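Local coordinates for epimerase family protein SDR39U1 (Homo sapiens, PDB 4B4O), which binds NADPH and is probably an NADP-dependent oxidoreductase of the short-chain dehydrogenase/reductase superfamily, at residues Leu105-Ala110 against Thr137-Ala142; Val154-Val159 against Val214-Ala219; Asp121-Gly126 against Pro269-Ala274. The protein carries 3 engineered substitutions. All blocks are in the same frame, centred on the assembly; numbering follows the deposited sequence.

Contact 1 (Leu105-Ala110 against Thr137-Ala142). With NDP (NADPH dihydro-nicotinamide-adenine-dinucleotide phosphate), chain I.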
loop_
_atom_site.group_PDB
_atom_site.type_symbol
_atom_site.label_atom_id
_atom_site.label_comp_id
_atom_site.label_asym_id
_atom_site.label_seq_id
_atom_site.Cartn_x
_atom_site.Cartn_y
_atom_site.Cartn_z
ATOM N N LEU A 105 4.755 8.497 -3.398
ATOM C CA LEU A 105 4.311 8.063 -2.067
ATOM C C LEU A 105 3.232 7.025 -2.192
ATOM O O LEU A 105 2.421 7.068 -3.124
ATOM C CB LEU A 105 3.749 9.246 -1.283
ATOM C CG LEU A 105 3.361 8.941 0.161
ATOM C CD1 LEU A 105 4.550 8.387 0.939
ATOM C CD2 LEU A 105 2.852 10.206 0.823
ATOM N N VAL A 106 3.250 6.057 -1.280
ATOM C CA VAL A 106 2.167 5.078 -1.193
ATOM C C VAL A 106 1.327 5.448 0.000
ATOM O O VAL A 106 1.840 5.583 1.112
ATOM C CB VAL A 106 2.666 3.616 -1.036
ATOM C CG1 VAL A 106 1.531 2.696 -0.617
ATOM C CG2 VAL A 106 3.287 3.096 -2.325
ATOM N N THR A 107 0.034 5.650 -0.233
ATOM C CA THR A 107 -0.921 5.783 0.871
ATOM C C THR A 107 -2.032 4.746 0.639
ATOM O O THR A 107 -1.743 3.648 0.133
ATOM C CB THR A 107 -1.414 7.227 1.015
ATOM O OG1 THR A 107 -2.235 7.583 -0.104
ATOM C CG2 THR A 107 -0.232 8.186 1.079
ATOM N N GLY A 108 -3.264 5.046 1.025
ATOM C CA GLY A 108 -4.295 4.017 1.058
ATOM C C GLY A 108 -5.666 4.427 0.579
ATOM O O GLY A 108 -6.019 5.595 0.565
ATOM N N VAL A 109 -6.452 3.438 0.192
ATOM C CA VAL A 109 -7.819 3.679 -0.246
ATOM C C VAL A 109 -8.722 4.077 0.916
ATOM O O VAL A 109 -9.869 4.474 0.699
ATOM C CB VAL A 109 -8.431 2.458 -0.976
ATOM C CG1 VAL A 109 -7.706 2.184 -2.280
ATOM C CG2 VAL A 109 -8.471 1.253 -0.064
ATOM N N ALA A 110 -8.222 3.970 2.140
ATOM C CA ALA A 110 -8.930 4.480 3.317
ATOM C C ALA A 110 -9.372 5.948 3.157
ATOM O O ALA A 110 -10.251 6.412 3.883
ATOM C CB ALA A 110 -8.043 4.336 4.537
ATOM N N THR A 137 -4.836 12.156 4.328
ATOM C CA THR A 137 -4.745 13.601 3.993
ATOM C C THR A 137 -3.427 14.202 4.481
ATOM O O THR A 137 -2.692 14.816 3.726
ATOM C CB THR A 137 -5.950 14.427 4.553
ATOM O OG1 THR A 137 -7.161 13.980 3.950
ATOM C CG2 THR A 137 -5.800 15.916 4.275
ATOM N N LYS A 138 -3.129 13.991 5.748
ATOM C CA LYS A 138 -1.927 14.562 6.383
ATOM C C LYS A 138 -0.654 13.968 5.793
ATOM O O LYS A 138 0.332 14.650 5.588
ATOM C CB LYS A 138 -1.948 14.324 7.902
ATOM C CG LYS A 138 -2.976 15.149 8.648
ATOM C CD LYS A 138 -3.360 14.447 9.940
ATOM C CE LYS A 138 -3.989 15.400 10.956
ATOM N NZ LYS A 138 -4.868 14.641 11.890
ATOM N N TRP A 139 -0.727 12.683 5.517
ATOM C CA TRP A 139 0.356 11.929 4.916
ATOM C C TRP A 139 0.706 12.473 3.552
ATOM O O TRP A 139 1.867 12.715 3.250
ATOM C CB TRP A 139 -0.120 10.490 4.805
ATOM C CG TRP A 139 0.894 9.399 4.635
ATOM C CD1 TRP A 139 2.263 9.499 4.458
ATOM C CD2 TRP A 139 0.602 7.975 4.585
ATOM N NE1 TRP A 139 2.820 8.248 4.316
ATOM C CE2 TRP A 139 1.868 7.297 4.384
ATOM C CE3 TRP A 139 -0.545 7.227 4.687
ATOM C CZ2 TRP A 139 1.950 5.933 4.286
ATOM C CZ3 TRP A 139 -0.442 5.843 4.587
ATOM C CH2 TRP A 139 0.778 5.216 4.400
ATOM N N GLU A 140 -0.302 12.668 2.718
ATOM C CA GLU A 140 -0.093 13.247 1.404
ATOM C C GLU A 140 0.384 14.683 1.530
ATOM O O GLU A 140 1.274 15.110 0.798
ATOM C CB GLU A 140 -1.369 13.129 0.554
ATOM C CG GLU A 140 -1.671 11.668 0.230
ATOM C CD GLU A 140 -2.940 11.420 -0.598
ATOM O OE1 GLU A 140 -3.563 12.383 -1.095
ATOM O OE2 GLU A 140 -3.292 10.219 -0.752
ATOM N N ALA A 141 -0.174 15.427 2.477
ATOM C CA ALA A 141 0.275 16.807 2.701
ATOM C C ALA A 141 1.769 16.846 3.021
ATOM O O ALA A 141 2.480 17.768 2.618
ATOM C CB ALA A 141 -0.512 17.448 3.830
ATOM N N ALA A 142 2.225 15.862 3.787
ATOM C CA ALA A 142 3.597 15.801 4.234
ATOM C C ALA A 142 4.545 15.602 3.046
ATOM O O ALA A 142 5.687 16.059 3.072
ATOM C CB ALA A 142 3.746 14.695 5.260
HETATM P PA NDP I . 5.768 -3.168 5.912
HETATM O O1A NDP I . 5.326 -3.092 7.394
HETATM O O2A NDP I . 6.196 -4.515 5.294
HETATM O O5B NDP I . 7.071 -2.234 5.608
HETATM C C5B NDP I . 7.193 -1.046 6.385
HETATM C C4B NDP I . 8.654 -0.684 6.460
HETATM O O4B NDP I . 8.731 0.614 7.047
HETATM C C3B NDP I . 9.439 -1.663 7.339
HETATM O O3B NDP I . 10.255 -2.597 6.576
HETATM C C2B NDP I . 10.327 -0.767 8.189
HETATM O O2B NDP I . 11.625 -0.621 7.631
HETATM C C1B NDP I . 9.679 0.581 8.103
HETATM N N9A NDP I . 8.978 0.777 9.374
HETATM C C8A NDP I . 8.178 -0.064 10.108
HETATM N N7A NDP I . 7.799 0.587 11.288
HETATM C C5A NDP I . 8.373 1.819 11.276
HETATM C C6A NDP I . 8.409 3.004 12.138
HETATM N N6A NDP I . 7.716 3.057 13.295
HETATM N N1A NDP I . 9.140 4.069 11.747
HETATM C C2A NDP I . 9.845 4.025 10.580
HETATM N N3A NDP I . 9.843 2.987 9.719
HETATM C C4A NDP I . 9.136 1.921 10.020
HETATM O O3 NDP I . 4.508 -2.484 5.161
HETATM P PN NDP I . 4.130 -2.752 3.617
HETATM O O1N NDP I . 5.410 -3.016 2.839
HETATM O O2N NDP I . 3.046 -3.784 3.541
HETATM O O5D NDP I . 3.469 -1.309 3.178
HETATM C C5D NDP I . 4.389 -0.192 3.175
HETATM C C4D NDP I . 3.664 1.137 3.219
HETATM O O4D NDP I . 2.544 0.983 2.355
HETATM C C3D NDP I . 3.084 1.515 4.597
HETATM O O3D NDP I . 3.231 2.952 4.835
HETATM C C2D NDP I . 1.620 1.068 4.518
HETATM O O2D NDP I . 0.638 1.865 5.191
HETATM C C1D NDP I . 1.325 1.245 3.053
HETATM N N1N NDP I . 0.226 0.391 2.566
HETATM C C2N NDP I . 0.277 -0.944 2.675
HETATM C C3N NDP I . -0.756 -1.730 2.215
HETATM C C7N NDP I . -0.644 -3.204 2.347
HETATM O O7N NDP I . 0.470 -3.678 2.560
HETATM N N7N NDP I . -1.715 -3.984 2.234
HETATM C C4N NDP I . -1.941 -1.135 1.534
HETATM C C5N NDP I . -1.888 0.321 1.456
HETATM C C6N NDP I . -0.808 1.015 1.968
HETATM P P2B NDP I . 12.945 -0.675 8.629
HETATM O O1X NDP I . 13.004 0.671 9.320
HETATM O O2X NDP I . 12.727 -1.854 9.624
HETATM O O3X NDP I . 14.002 -0.862 7.513
#
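Strand 105-108 and helix 137-142 run almost antiparallel, at 170°, with their axes 9.1 Å apart at closest approach. The indole of Trp139 lies between them. Its CG lies anti to the backbone N (chi1 -161°), which lays the ring across the strand. Thr107 CG2 meets one ring face in a CH-pi contact, 3.9 Å from the centroid of the six-membered ring. Val106 O lies over the same face, 3.2 Å from Trp139 CZ2. Leu105 comes in obliquely near the pyrrole side, with its CD2 3.7 Å from Trp139 CD1. The NADPH ribose hydroxyl O3D sits at the ring edge, near its plane, 3.3 Å from Trp139 CZ2. The single hydrogen bond between the segments runs from Thr107 OG1 to Glu140 OE2, over 2.9 Å. It uses the anti lone pair of OE2, and the extended chain of Glu140 beyond CG brings the carboxylate there. The same OE2 forms a salt bridge with Arg156, which would probably keep Glu140 ionised. An alanine in place of Trp139 would probably loosen the packing of helix on strand and deprive the ribose of its indole neighbour. Arg82, an NADP-binding residue, also touches the Trp139 side chain. The arrangement is that of a Rossmann fold, where a helix covers the parallel sheet beside the dinucleotide site.

Contact 2 (Val154-Val159 against Val214-Ala219). With NDP (NADPH dihydro-nicotinamide-adenine-dinucleotide phosphate), chain I.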
loop_
_atom_site.group_PDB
_atom_site.type_symbol
_atom_site.label_atom_id
_atom_site.label_comp_id
_atom_site.label_asym_id
_atom_site.label_seq_id
_atom_site.Cartn_x
_atom_site.Cartn_y
_atom_site.Cartn_z
ATOM N N VAL A 154 1.189 10.046 -6.088
ATOM C CA VAL A 154 0.729 9.380 -4.889
ATOM C C VAL A 154 -0.093 8.194 -5.344
ATOM O O VAL A 154 -1.045 8.356 -6.083
ATOM C CB VAL A 154 -0.126 10.294 -3.994
ATOM C CG1 VAL A 154 -0.772 9.475 -2.902
ATOM C CG2 VAL A 154 0.718 11.409 -3.404
ATOM N N VAL A 155 0.283 7.005 -4.900
ATOM C CA VAL A 155 -0.468 5.792 -5.194
ATOM C C VAL A 155 -1.250 5.369 -3.957
ATOM O O VAL A 155 -0.673 4.957 -2.948
ATOM C CB VAL A 155 0.478 4.656 -5.679
ATOM C CG1 VAL A 155 -0.304 3.426 -6.109
ATOM C CG2 VAL A 155 1.349 5.144 -6.841
ATOM N N ARG A 156 -2.566 5.513 -4.014
ATOM C CA ARG A 156 -3.427 5.061 -2.933
ATOM C C ARG A 156 -3.694 3.577 -3.156
ATOM O O ARG A 156 -4.412 3.191 -4.085
ATOM C CB ARG A 156 -4.742 5.832 -2.928
ATOM C CG ARG A 156 -4.609 7.279 -2.467
ATOM C CD ARG A 156 -5.808 8.118 -2.872
ATOM N NE ARG A 156 -5.654 9.518 -2.478
ATOM C CZ ARG A 156 -6.478 10.494 -2.812
ATOM N NH1 ARG A 156 -7.545 10.250 -3.559
ATOM N NH2 ARG A 156 -6.246 11.714 -2.381
ATOM N N SER A 157 -3.164 2.736 -2.282
ATOM C CA SER A 157 -3.203 1.296 -2.485
ATOM C C SER A 157 -4.363 0.613 -1.776
ATOM O O SER A 157 -4.750 0.977 -0.660
ATOM C CB SER A 157 -1.899 0.677 -1.986
ATOM O OG SER A 157 -1.864 -0.720 -2.223
ATOM N N GLY A 158 -4.889 -0.421 -2.416
ATOM C CA GLY A 158 -5.781 -1.366 -1.753
ATOM C C GLY A 158 -4.959 -2.420 -1.033
ATOM O O GLY A 158 -3.777 -2.226 -0.797
ATOM N N VAL A 159 -5.603 -3.513 -0.636
ATOM C CA VAL A 159 -4.954 -4.579 0.100
ATOM C C VAL A 159 -4.014 -5.280 -0.853
ATOM O O VAL A 159 -4.423 -5.718 -1.932
ATOM C CB VAL A 159 -5.975 -5.602 0.617
ATOM C CG1 VAL A 159 -5.372 -6.413 1.779
ATOM C CG2 VAL A 159 -7.230 -4.845 1.059
ATOM N N VAL A 214 -2.506 11.593 -8.360
ATOM C CA VAL A 214 -3.041 10.470 -7.604
ATOM C C VAL A 214 -3.402 9.325 -8.536
ATOM O O VAL A 214 -4.060 9.536 -9.550
ATOM C CB VAL A 214 -4.310 10.823 -6.832
ATOM C CG1 VAL A 214 -4.875 9.549 -6.234
ATOM C CG2 VAL A 214 -4.013 11.850 -5.762
ATOM N N LEU A 215 -2.946 8.125 -8.169
ATOM C CA LEU A 215 -3.264 6.883 -8.860
ATOM C C LEU A 215 -3.805 5.863 -7.854
ATOM O O LEU A 215 -3.257 5.695 -6.770
ATOM C CB LEU A 215 -1.999 6.296 -9.509
ATOM C CG LEU A 215 -1.217 7.143 -10.511
ATOM C CD1 LEU A 215 0.065 6.438 -10.903
ATOM C CD2 LEU A 215 -2.100 7.456 -11.708
ATOM N N ASN A 216 -4.886 5.193 -8.213
ATOM C CA ASN A 216 -5.465 4.192 -7.317
ATOM C C ASN A 216 -4.774 2.884 -7.559
ATOM O O ASN A 216 -4.842 2.339 -8.661
ATOM C CB ASN A 216 -6.981 4.047 -7.510
ATOM C CG ASN A 216 -7.771 5.163 -6.853
ATOM O OD1 ASN A 216 -7.355 5.724 -5.829
ATOM N ND2 ASN A 216 -8.919 5.497 -7.437
ATOM N N GLY A 217 -4.065 2.410 -6.545
ATOM C CA GLY A 217 -3.337 1.151 -6.622
ATOM C C GLY A 217 -4.214 -0.056 -6.323
ATOM O O GLY A 217 -4.046 -0.726 -5.291
ATOM N N VAL A 218 -5.175 -0.287 -7.213
ATOM C CA VAL A 218 -6.139 -1.384 -7.096
ATOM C C VAL A 218 -6.302 -2.073 -8.435
ATOM O O VAL A 218 -6.121 -1.438 -9.488
ATOM C CB VAL A 218 -7.506 -0.907 -6.578
ATOM C CG1 VAL A 218 -7.313 -0.327 -5.190
ATOM C CG2 VAL A 218 -8.168 0.110 -7.509
ATOM N N ALA A 219 -6.571 -3.376 -8.392
ATOM C CA ALA A 219 -6.872 -4.131 -9.604
ATOM C C ALA A 219 -8.216 -3.626 -10.062
ATOM O O ALA A 219 -9.029 -3.214 -9.239
ATOM C CB ALA A 219 -6.935 -5.628 -9.337
HETATM P PA NDP I . 5.768 -3.168 5.912
HETATM O O1A NDP I . 5.326 -3.092 7.394
HETATM O O2A NDP I . 6.196 -4.515 5.294
HETATM O O5B NDP I . 7.071 -2.234 5.608
HETATM C C5B NDP I . 7.193 -1.046 6.385
HETATM C C4B NDP I . 8.654 -0.684 6.460
HETATM O O4B NDP I . 8.731 0.614 7.047
HETATM C C3B NDP I . 9.439 -1.663 7.339
HETATM O O3B NDP I . 10.255 -2.597 6.576
HETATM C C2B NDP I . 10.327 -0.767 8.189
HETATM O O2B NDP I . 11.625 -0.621 7.631
HETATM C C1B NDP I . 9.679 0.581 8.103
HETATM N N9A NDP I . 8.978 0.777 9.374
HETATM C C8A NDP I . 8.178 -0.064 10.108
HETATM N N7A NDP I . 7.799 0.587 11.288
HETATM C C5A NDP I . 8.373 1.819 11.276
HETATM C C6A NDP I . 8.409 3.004 12.138
HETATM N N6A NDP I . 7.716 3.057 13.295
HETATM N N1A NDP I . 9.140 4.069 11.747
HETATM C C2A NDP I . 9.845 4.025 10.580
HETATM N N3A NDP I . 9.843 2.987 9.719
HETATM C C4A NDP I . 9.136 1.921 10.020
HETATM O O3 NDP I . 4.508 -2.484 5.161
HETATM P PN NDP I . 4.130 -2.752 3.617
HETATM O O1N NDP I . 5.410 -3.016 2.839
HETATM O O2N NDP I . 3.046 -3.784 3.541
HETATM O O5D NDP I . 3.469 -1.309 3.178
HETATM C C5D NDP I . 4.389 -0.192 3.175
HETATM C C4D NDP I . 3.664 1.137 3.219
HETATM O O4D NDP I . 2.544 0.983 2.355
HETATM C C3D NDP I . 3.084 1.515 4.597
HETATM O O3D NDP I . 3.231 2.952 4.835
HETATM C C2D NDP I . 1.620 1.068 4.518
HETATM O O2D NDP I . 0.638 1.865 5.191
HETATM C C1D NDP I . 1.325 1.245 3.053
HETATM N N1N NDP I . 0.226 0.391 2.566
HETATM C C2N NDP I . 0.277 -0.944 2.675
HETATM C C3N NDP I . -0.756 -1.730 2.215
HETATM C C7N NDP I . -0.644 -3.204 2.347
HETATM O O7N NDP I . 0.470 -3.678 2.560
HETATM N N7N NDP I . -1.715 -3.984 2.234
HETATM C C4N NDP I . -1.941 -1.135 1.534
HETATM C C5N NDP I . -1.888 0.321 1.456
HETATM C C6N NDP I . -0.808 1.015 1.968
HETATM P P2B NDP I . 12.945 -0.675 8.629
HETATM O O1X NDP I . 13.004 0.671 9.320
HETATM O O2X NDP I . 12.727 -1.854 9.624
HETATM O O3X NDP I . 14.002 -0.862 7.513
#
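Four backbone hydrogen bonds join segments 154-159 and 214-219 as neighbours in the parallel sheet of the Rossmann fold. Leu215 N donates to Val154 O over 2.8 Å, and Arg156 N to Leu215 O over the same length. Both donors lie nearly along the C=O axis. Gly217 N then reaches Arg156 O at 2.6 Å, with the donor above the carbonyl plane. Gly158 N, just past the end of strand 154-157, closes the series on Gly217 O, again from above the plane, in a nearly straight bond (174°). The strands cross at -27°.

Gly217 is the centre of an inverse gamma turn and sits close to Val155. A CB there would probably come too close to Val155 CG1, which already lies 3.8 Å from Gly217 CA. Val155 and Leu215 share one face of the sheet, where helix 195-207 covers Val155.

Val154, Val214, Arg156 and Asn216 point to the other face. The chain of Arg156 is extended from CG to NE, and Val214 CG1 rests over one face of its guanidinium, 3.8 Å from Arg156 NE. That group is salt-bridged to Glu140 and hydrogen-bonded to Tyr112, so its charge is met inside the protein. Asn216 runs beside Arg156 in the same direction, and its OD1 also binds Tyr112.

At the C-terminal end of the paired region, Ser157 and Gly158 reach the nicotinamide. Ser157 OG, anti to its backbone N, donates to Gly158 O in the carbonyl plane. Ser157 CB lies 3.5 Å from NDP C5N, and Gly158 O is 3.2 Å from NDP C4N.

Contact 3 (Asp121-Gly126 against Pro269-Ala274). Engineered in segment 269-274: Arg270 (natural residue Gln).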
loop_
_atom_site.group_PDB
_atom_site.type_symbol
_atom_site.label_atom_id
_atom_site.label_comp_id
_atom_site.label_asym_id
_atom_site.label_seq_id
_atom_site.Cartn_x
_atom_site.Cartn_y
_atom_site.Cartn_z
ATOM N N ASP A 121 -13.199 7.241 -7.787
ATOM C CA ASP A 121 -11.934 7.243 -8.523
ATOM C C ASP A 121 -10.963 8.238 -7.911
ATOM O O ASP A 121 -11.215 8.783 -6.842
ATOM C CB ASP A 121 -12.143 7.437 -10.035
ATOM C CG ASP A 121 -12.573 8.842 -10.426
ATOM O OD1 ASP A 121 -12.588 9.749 -9.589
ATOM O OD2 ASP A 121 -12.928 9.021 -11.616
ATOM N N GLU A 122 -9.860 8.495 -8.600
ATOM C CA GLU A 122 -8.772 9.330 -8.057
ATOM C C GLU A 122 -9.179 10.782 -7.809
ATOM O O GLU A 122 -8.523 11.489 -7.079
ATOM C CB GLU A 122 -7.532 9.269 -8.963
ATOM C CG GLU A 122 -6.866 7.892 -8.990
ATOM C CD GLU A 122 -7.424 6.927 -10.030
ATOM O OE1 GLU A 122 -8.450 7.198 -10.697
ATOM O OE2 GLU A 122 -6.786 5.877 -10.223
ATOM N N ASP A 123 -10.252 11.225 -8.448
ATOM C CA ASP A 123 -10.686 12.601 -8.306
ATOM C C ASP A 123 -11.730 12.722 -7.226
ATOM O O ASP A 123 -12.203 13.815 -6.963
ATOM C CB ASP A 123 -11.210 13.149 -9.647
ATOM C CG ASP A 123 -10.101 13.326 -10.686
ATOM O OD1 ASP A 123 -8.971 13.726 -10.319
ATOM O OD2 ASP A 123 -10.362 13.082 -11.890
ATOM N N SER A 124 -12.104 11.608 -6.613
ATOM C CA SER A 124 -13.203 11.636 -5.667
ATOM C C SER A 124 -12.760 12.308 -4.380
ATOM O O SER A 124 -11.636 12.113 -3.925
ATOM C CB SER A 124 -13.732 10.219 -5.358
ATOM O OG SER A 124 -14.381 9.651 -6.470
ATOM N N PRO A 125 -13.671 13.047 -3.753
ATOM C CA PRO A 125 -13.378 13.583 -2.434
ATOM C C PRO A 125 -13.394 12.571 -1.272
ATOM O O PRO A 125 -13.948 11.490 -1.362
ATOM C CB PRO A 125 -14.479 14.612 -2.244
ATOM C CG PRO A 125 -15.635 14.011 -2.952
ATOM C CD PRO A 125 -15.102 13.130 -4.053
ATOM N N GLY A 126 -12.720 12.937 -0.195
ATOM C CA GLY A 126 -12.556 12.077 0.969
ATOM C C GLY A 126 -11.532 12.664 1.928
ATOM O O GLY A 126 -11.333 13.879 1.980
ATOM N N PRO A 269 -9.550 2.303 -10.710
ATOM C CA PRO A 269 -8.244 2.828 -11.056
ATOM C C PRO A 269 -8.295 3.505 -12.414
ATOM O O PRO A 269 -7.670 3.036 -13.370
ATOM C CB PRO A 269 -7.381 1.571 -11.095
ATOM C CG PRO A 269 -8.302 0.501 -11.571
ATOM C CD PRO A 269 -9.704 0.912 -11.179
ATOM N N ARG A 270 -9.041 4.602 -12.495
ATOM C CA ARG A 270 -9.248 5.287 -13.776
ATOM C C ARG A 270 -7.951 5.920 -14.261
ATOM O O ARG A 270 -7.486 5.647 -15.362
ATOM C CB ARG A 270 -10.345 6.356 -13.685
ATOM C CG ARG A 270 -10.743 6.855 -15.051
ATOM C CD ARG A 270 -11.969 7.734 -15.185
ATOM N NE ARG A 270 -12.818 7.709 -14.022
ATOM C CZ ARG A 270 -13.775 6.790 -13.787
ATOM N NH1 ARG A 270 -13.977 5.757 -14.593
ATOM N NH2 ARG A 270 -14.521 6.897 -12.696
ATOM N N ARG A 271 -7.364 6.737 -13.399
ATOM C CA ARG A 271 -6.131 7.422 -13.727
ATOM C C ARG A 271 -4.963 6.452 -13.878
ATOM O O ARG A 271 -4.079 6.665 -14.702
ATOM C CB ARG A 271 -5.857 8.551 -12.719
ATOM C CG ARG A 271 -6.801 9.718 -12.958
ATOM C CD ARG A 271 -6.487 10.998 -12.219
ATOM N NE ARG A 271 -5.088 11.105 -11.849
ATOM C CZ ARG A 271 -4.117 11.615 -12.590
ATOM N NH1 ARG A 271 -4.345 12.087 -13.797
ATOM N NH2 ARG A 271 -2.888 11.638 -12.109
ATOM N N THR A 272 -4.972 5.380 -13.095
ATOM C CA THR A 272 -3.923 4.383 -13.180
ATOM C C THR A 272 -3.926 3.792 -14.591
ATOM O O THR A 272 -2.882 3.677 -15.219
ATOM C CB THR A 272 -4.100 3.255 -12.146
ATOM O OG1 THR A 272 -4.262 3.806 -10.839
ATOM C CG2 THR A 272 -2.903 2.331 -12.136
ATOM N N LEU A 273 -5.096 3.395 -15.071
ATOM C CA LEU A 273 -5.192 2.814 -16.403
ATOM C C LEU A 273 -4.811 3.852 -17.480
ATOM O O LEU A 273 -4.203 3.524 -18.490
ATOM C CB LEU A 273 -6.589 2.231 -16.647
ATOM C CG LEU A 273 -6.931 0.914 -15.932
ATOM C CD1 LEU A 273 -8.416 0.565 -15.958
ATOM C CD2 LEU A 273 -6.043 -0.182 -16.493
ATOM N N ALA A 274 -5.151 5.107 -17.235
ATOM C CA ALA A 274 -4.867 6.194 -18.172
ATOM C C ALA A 274 -3.388 6.450 -18.333
ATOM O O ALA A 274 -2.994 7.060 -19.303
ATOM C CB ALA A 274 -5.564 7.472 -17.705
#
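Asp121 OD2 is gripped by two nitrogens of Arg270, an engineered residue. Arg270 NE donates to Asp121 OD2 over 2.7 Å and Arg270 NH2 to the same oxygen over 2.9 Å, forming a side-on salt bridge to a single atom. OD2 lies in the guanidinium plane and offers NE its anti lone pair, while NH2 meets it from above the carboxylate plane. The two planes are 68° apart. The other oxygen, Asp121 OD1, accepts from Asp123 N in an Asx turn. This lies within the type I beta turn from Asp121 to Ser124.

Glu122 turns its carboxylate to the start of helix 270-274, just after Pro269 at the N-cap position. Its chain bends at chi2 (88°), which brings the carboxylate to the amides of Arg271 and Thr272. Arg271 N donates to Glu122 OE1 over 2.9 Å, almost straight at 175°. Thr272 N makes a weak bond to Glu122 OE2. The negative group at the helix N-terminus is probably stabilised by the helix dipole. OE2 also takes the backbone N of Asn216. Through Glu122 the loop after strand 102-108 is thus joined to helix 270-274 and strand 213-217.

Arg271 passes Glu122, bends at chi3 and gives its NE to Val214 O. Thr272 OG1 bonds Asn216 O. Glu122 CB lies 3.8 Å from Arg271 CD, near the guanidinium edge.

Overall arrangement
Contacts 1 and 2 meet in one parallel sheet, with centres about 11 Å apart. Strands 102-108 and 151-161 are neighbours there, and helix 131-143 leads from the first to the second. Contact 1 closes before contact 2 opens along the chain, and both touch NADPH. Contact 3 lies at the side of contact 2, about 9 Å between centres, where Asn216 meets Glu122 and Thr272. Its segments lie 143 residues apart along the chain: contact 2 is nested inside the loop it closes, while contacts 1 and 3 alternate. The cofactor-binding sheet is thereby tied, through strand 213-217, to the C-terminal region that includes helix 270-274.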